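Local coordinates for putative esterase (Uncultured bacterium, PDB 7C4D), which probably hydrolyses carboxylic esters, using an alpha/beta hydrolase fold, at residues A[227-230]-A[231-234]; A[261-264]-A[265-269]. All coordinates share one frame; numbering follows the deposited sequence.

Contact 1 (A[227-230]-A[231-234]); sequences YITD and KDIP
The carboxylate of Asp-232 is the flat group at the centre of this turn, and Thr-229 meets it in two ways. The backbone N of Thr-229 donates to Asp-232 OD2 at 2.7 Å, on the anti lone pair that faces away from OD1. The bond is nearly straight (165°). Thr-229 OG1 donates to the same OD2 at 3.2 Å but comes from over the carboxylate plane, 54° out of it. One oxygen thus accepts two hydrogen bonds from one residue, which should hold the carboxylate in its rotation. The hydroxyl reaches it because OG1 sits between the backbone N and the carbonyl carbon (chi1 52°). In return, Asp-232 N donates to Thr-229 O at 3.0 Å and closes the turn. With an alanine in place of Asp-232, the N-H and hydroxyl of Thr-229 would probably be left without their shared acceptor, and the hydroxyl would be freer to turn.

The bent chain of Lys-231 passes over the threonine hydroxyl, with Lys-231 CD 3.4 Å from Thr-229 OG1. The side chains of Ile-228 and Asp-232 cross at an angle, Ile-228 CG2 being 4.1 Å from Asp-232 CB. Ile-233 runs alongside Asp-230, and its N makes only a weak, 3.4 Å bond to Asp-230 O. Tyr-227 leads in the other direction. Its ring stacks on His-253 and touches Ser-96 and Asp-120. Ser-96, His-253 and Asp-120 are arranged as a probable Ser-His-Asp triad.

The carboxylate bond to Thr-229 N is a side-chain to backbone bond across a beta turn, 229-232. Thr-229 CA and Asp-232 CA are 5.4 Å apart, and the backbone at 230 and 231 is near type I. The turn leads from the loop after strand 217-222 into helix 232-239 of the alpha/beta hydrolase fold.

Contact 2 (A[261-264]-A[265-269]); sequences KIFI and QKTLE
Phe-263 and Thr-267 cross at a slant, one helical turn apart, on the buried side of helix 260-270. Thr-267 OG1 approaches the ring obliquely, 3.5 Å from Phe-263 CE1. The same hydroxyl donates to Phe-263 O at 2.9 Å, from above the carbonyl plane. Thr-267 N donates to that oxygen at 3.1 Å from the opposite face. The hydroxyl can fold back this way because it lies beside its own backbone N (chi1 -63°). The ring of Phe-263 meets Trp-39 edge-to-face.

Ile-264 and Leu-268 instead lie side by side and point the same way, with Ile-264 CG2 3.8 Å from Leu-268 CD1. Both reach helix 40-46. Ile-262 and Gln-265 are also aligned, Ile-262 CG2 being 4.0 Å from Gln-265 NE2. The chain of Lys-266 bends at the CB-CG bond, and Lys-266 CG stays 3.4 Å from Ile-262 O.

Backbone bonds of the helix run through the contact, such as Leu-268 N to Ile-264 O at 2.8 Å. Beside them are one apolar pair and one buried hydroxyl. That hydroxyl is satisfied by the helix's own backbone, which is consistent with its lying against the apolar Ile-117 of strand 113-119.

How the contacts relate
Contact 1 is at the surface and contact 2 is partly buried. Their centres are about 22 Å apart, and their nearest atoms are about 11 Å apart. They hold different elements. Contact 1 joins a loop to helix 232-239, while contact 2 lies within helix 260-270. Strand 217-222 relates them: its following loop carries contact 1, and Leu-220 on it is touched by Phe-263 and Lys-266 of contact 2. Contact 1 relies on a carboxylate; contact 2 on helix backbone bonds and an apolar pair. Each uses a threonine hydroxyl as donor. Contact 1 borders the putative triad through one side chain, whereas contact 2 only comes near it.

Contact 1 (A[227-230]-A[231-234])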
loop_
_atom_site.group_PDB
_atom_site.type_symbol
_atom_site.label_atom_id
_atom_site.label_comp_id
_atom_site.label_asym_id
_atom_site.label_seq_id
_atom_site.Cartn_x
_atom_site.Cartn_y
_atom_site.Cartn_z
ATOM N N TYR A 227 13.023 -5.112 -2.406
ATOM C CA TYR A 227 11.977 -4.783 -3.369
ATOM C C TYR A 227 12.513 -3.844 -4.438
ATOM O O TYR A 227 12.069 -3.938 -5.583
ATOM C CB TYR A 227 10.724 -4.205 -2.702
ATOM C CG TYR A 227 9.884 -5.235 -1.988
ATOM C CD1 TYR A 227 10.399 -5.955 -0.925
ATOM C CD2 TYR A 227 8.565 -5.454 -2.349
ATOM C CE1 TYR A 227 9.636 -6.898 -0.260
ATOM C CE2 TYR A 227 7.788 -6.402 -1.704
ATOM C CZ TYR A 227 8.334 -7.129 -0.668
ATOM O OH TYR A 227 7.578 -8.040 -0.019
ATOM N N ILE A 228 13.438 -2.944 -4.048
ATOM C CA ILE A 228 14.141 -2.086 -5.002
ATOM C C ILE A 228 15.638 -2.430 -4.982
ATOM O O ILE A 228 16.270 -2.418 -3.929
ATOM C CB ILE A 228 13.889 -0.575 -4.738
ATOM C CG1 ILE A 228 12.404 -0.193 -4.712
ATOM C CG2 ILE A 228 14.671 0.293 -5.717
ATOM C CD1 ILE A 228 12.125 1.296 -4.409
ATOM N N THR A 229 16.203 -2.726 -6.155
ATOM C CA THR A 229 17.633 -2.974 -6.297
ATOM C C THR A 229 18.167 -2.081 -7.407
ATOM O O THR A 229 17.434 -1.276 -7.960
ATOM C CB THR A 229 17.954 -4.462 -6.555
ATOM O OG1 THR A 229 17.193 -5.015 -7.639
ATOM C CG2 THR A 229 17.805 -5.323 -5.318
ATOM N N ASP A 230 19.433 -2.284 -7.771
ATOM C CA ASP A 230 20.147 -1.376 -8.650
ATOM C C ASP A 230 19.723 -1.595 -10.098
ATOM O O ASP A 230 19.845 -0.685 -10.909
ATOM C CB ASP A 230 21.656 -1.457 -8.393
ATOM C CG ASP A 230 22.013 -1.234 -6.927
ATOM O OD1 ASP A 230 21.748 -2.148 -6.108
ATOM O OD2 ASP A 230 22.525 -0.135 -6.604
ATOM N N LYS A 231 19.180 -2.781 -10.406
ATOM C CA LYS A 231 18.634 -3.035 -11.733
ATOM C C LYS A 231 17.274 -2.364 -11.922
ATOM O O LYS A 231 16.816 -2.231 -13.056
ATOM C CB LYS A 231 18.591 -4.533 -12.054
ATOM C CG LYS A 231 18.244 -5.454 -10.894
ATOM C CD LYS A 231 16.815 -5.954 -10.921
ATOM C CE LYS A 231 16.662 -7.279 -10.206
ATOM N NZ LYS A 231 15.239 -7.661 -10.046
ATOM N N ASP A 232 16.651 -1.927 -10.815
ATOM C CA ASP A 232 15.385 -1.207 -10.846
ATOM C C ASP A 232 15.580 0.245 -11.291
ATOM O O ASP A 232 14.693 0.815 -11.933
ATOM C CB ASP A 232 14.636 -1.336 -9.519
ATOM C CG ASP A 232 14.184 -2.754 -9.262
ATOM O OD1 ASP A 232 13.522 -3.328 -10.150
ATOM O OD2 ASP A 232 14.507 -3.276 -8.190
ATOM N N ILE A 233 16.751 0.824 -10.988
ATOM C CA ILE A 233 17.017 2.221 -11.308
ATOM C C ILE A 233 16.767 2.527 -12.789
ATOM O O ILE A 233 16.154 3.559 -13.089
ATOM C CB ILE A 233 18.378 2.729 -10.763
ATOM C CG1 ILE A 233 18.575 2.300 -9.306
ATOM C CG2 ILE A 233 18.479 4.245 -10.907
ATOM C CD1 ILE A 233 20.003 2.348 -8.810
ATOM N N PRO A 234 17.200 1.684 -13.764
ATOM C CA PRO A 234 16.951 1.977 -15.179
ATOM C C PRO A 234 15.485 2.197 -15.567
ATOM O O PRO A 234 15.153 3.186 -16.216
ATOM C CB PRO A 234 17.570 0.777 -15.933
ATOM C CG PRO A 234 18.559 0.148 -14.967
ATOM C CD PRO A 234 18.004 0.456 -13.587
#

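Contact 2 (A[261-264]-A[265-269])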
loop_
_atom_site.group_PDB
_atom_site.type_symbol
_atom_site.label_atom_id
_atom_site.label_comp_id
_atom_site.label_asym_id
_atom_site.label_seq_id
_atom_site.Cartn_x
_atom_site.Cartn_y
_atom_site.Cartn_z
ATOM N N LYS A 261 10.193 8.160 12.091
ATOM C CA LYS A 261 10.783 9.477 12.245
ATOM C C LYS A 261 11.541 9.804 10.967
ATOM O O LYS A 261 11.407 10.895 10.438
ATOM C CB LYS A 261 11.727 9.522 13.457
ATOM C CG LYS A 261 12.349 10.882 13.752
ATOM C CD LYS A 261 13.443 10.855 14.824
ATOM C CE LYS A 261 14.238 12.144 14.963
ATOM N NZ LYS A 261 13.472 13.230 15.628
ATOM N N ILE A 262 12.357 8.861 10.489
ATOM C CA ILE A 262 13.078 9.099 9.250
ATOM C C ILE A 262 12.096 9.123 8.056
ATOM O O ILE A 262 12.349 9.799 7.059
ATOM C CB ILE A 262 14.238 8.108 9.079
ATOM C CG1 ILE A 262 15.220 8.134 10.269
ATOM C CG2 ILE A 262 14.938 8.309 7.741
ATOM C CD1 ILE A 262 16.485 7.311 10.040
ATOM N N PHE A 263 10.940 8.447 8.160
ATOM C CA PHE A 263 10.001 8.438 7.055
ATOM C C PHE A 263 9.465 9.856 6.859
ATOM O O PHE A 263 9.420 10.374 5.755
ATOM C CB PHE A 263 8.895 7.400 7.261
ATOM C CG PHE A 263 8.045 7.204 6.028
ATOM C CD1 PHE A 263 6.969 8.035 5.759
ATOM C CD2 PHE A 263 8.332 6.198 5.122
ATOM C CE1 PHE A 263 6.209 7.886 4.600
ATOM C CE2 PHE A 263 7.552 6.027 3.981
ATOM C CZ PHE A 263 6.518 6.889 3.699
ATOM N N ILE A 264 9.114 10.492 7.967
ATOM C CA ILE A 264 8.519 11.814 7.968
ATOM C C ILE A 264 9.530 12.851 7.481
ATOM O O ILE A 264 9.192 13.781 6.750
ATOM C CB ILE A 264 7.957 12.067 9.383
ATOM C CG1 ILE A 264 6.676 11.253 9.570
ATOM C CG2 ILE A 264 7.698 13.544 9.663
ATOM C CD1 ILE A 264 6.383 10.869 10.989
ATOM N N GLN A 265 10.785 12.665 7.884
ATOM C CA GLN A 265 11.866 13.554 7.524
ATOM C C GLN A 265 11.995 13.614 6.008
ATOM O O GLN A 265 11.944 14.702 5.449
ATOM C CB GLN A 265 13.110 13.115 8.298
ATOM C CG GLN A 265 14.471 13.306 7.649
ATOM C CD GLN A 265 15.512 12.619 8.512
ATOM O OE1 GLN A 265 15.436 12.639 9.740
ATOM N NE2 GLN A 265 16.477 11.967 7.881
ATOM N N LYS A 266 12.176 12.452 5.364
ATOM C CA LYS A 266 12.383 12.375 3.923
ATOM C C LYS A 266 11.172 12.869 3.121
ATOM O O LYS A 266 11.366 13.501 2.091
ATOM C CB LYS A 266 12.737 10.949 3.536
ATOM C CG LYS A 266 14.018 10.449 4.175
ATOM C CD LYS A 266 15.172 11.403 4.056
ATOM C CE LYS A 266 16.480 10.753 4.457
ATOM N NZ LYS A 266 17.575 11.752 4.465
ATOM N N THR A 267 9.963 12.599 3.618
ATOM C CA THR A 267 8.688 13.039 3.064
ATOM C C THR A 267 8.599 14.567 3.131
ATOM O O THR A 267 8.238 15.204 2.140
ATOM C CB THR A 267 7.527 12.354 3.815
ATOM O OG1 THR A 267 7.596 10.939 3.620
ATOM C CG2 THR A 267 6.139 12.888 3.501
ATOM N N LEU A 268 8.922 15.173 4.292
ATOM C CA LEU A 268 8.766 16.625 4.452
ATOM C C LEU A 268 9.845 17.399 3.716
ATOM O O LEU A 268 9.617 18.534 3.327
ATOM C CB LEU A 268 8.682 17.051 5.925
ATOM C CG LEU A 268 7.359 16.674 6.626
ATOM C CD1 LEU A 268 7.370 16.972 8.135
ATOM C CD2 LEU A 268 6.134 17.307 5.966
ATOM N N GLU A 269 11.013 16.783 3.501
ATOM C CA GLU A 269 12.045 17.434 2.709
ATOM C C GLU A 269 11.718 17.406 1.199
ATOM O O GLU A 269 12.228 18.236 0.445
ATOM C CB GLU A 269 13.408 16.826 3.048
ATOM C CG GLU A 269 13.885 17.141 4.467
ATOM C CD GLU A 269 15.066 16.322 4.996
ATOM O OE1 GLU A 269 15.560 15.406 4.278
ATOM O OE2 GLU A 269 15.487 16.564 6.135
#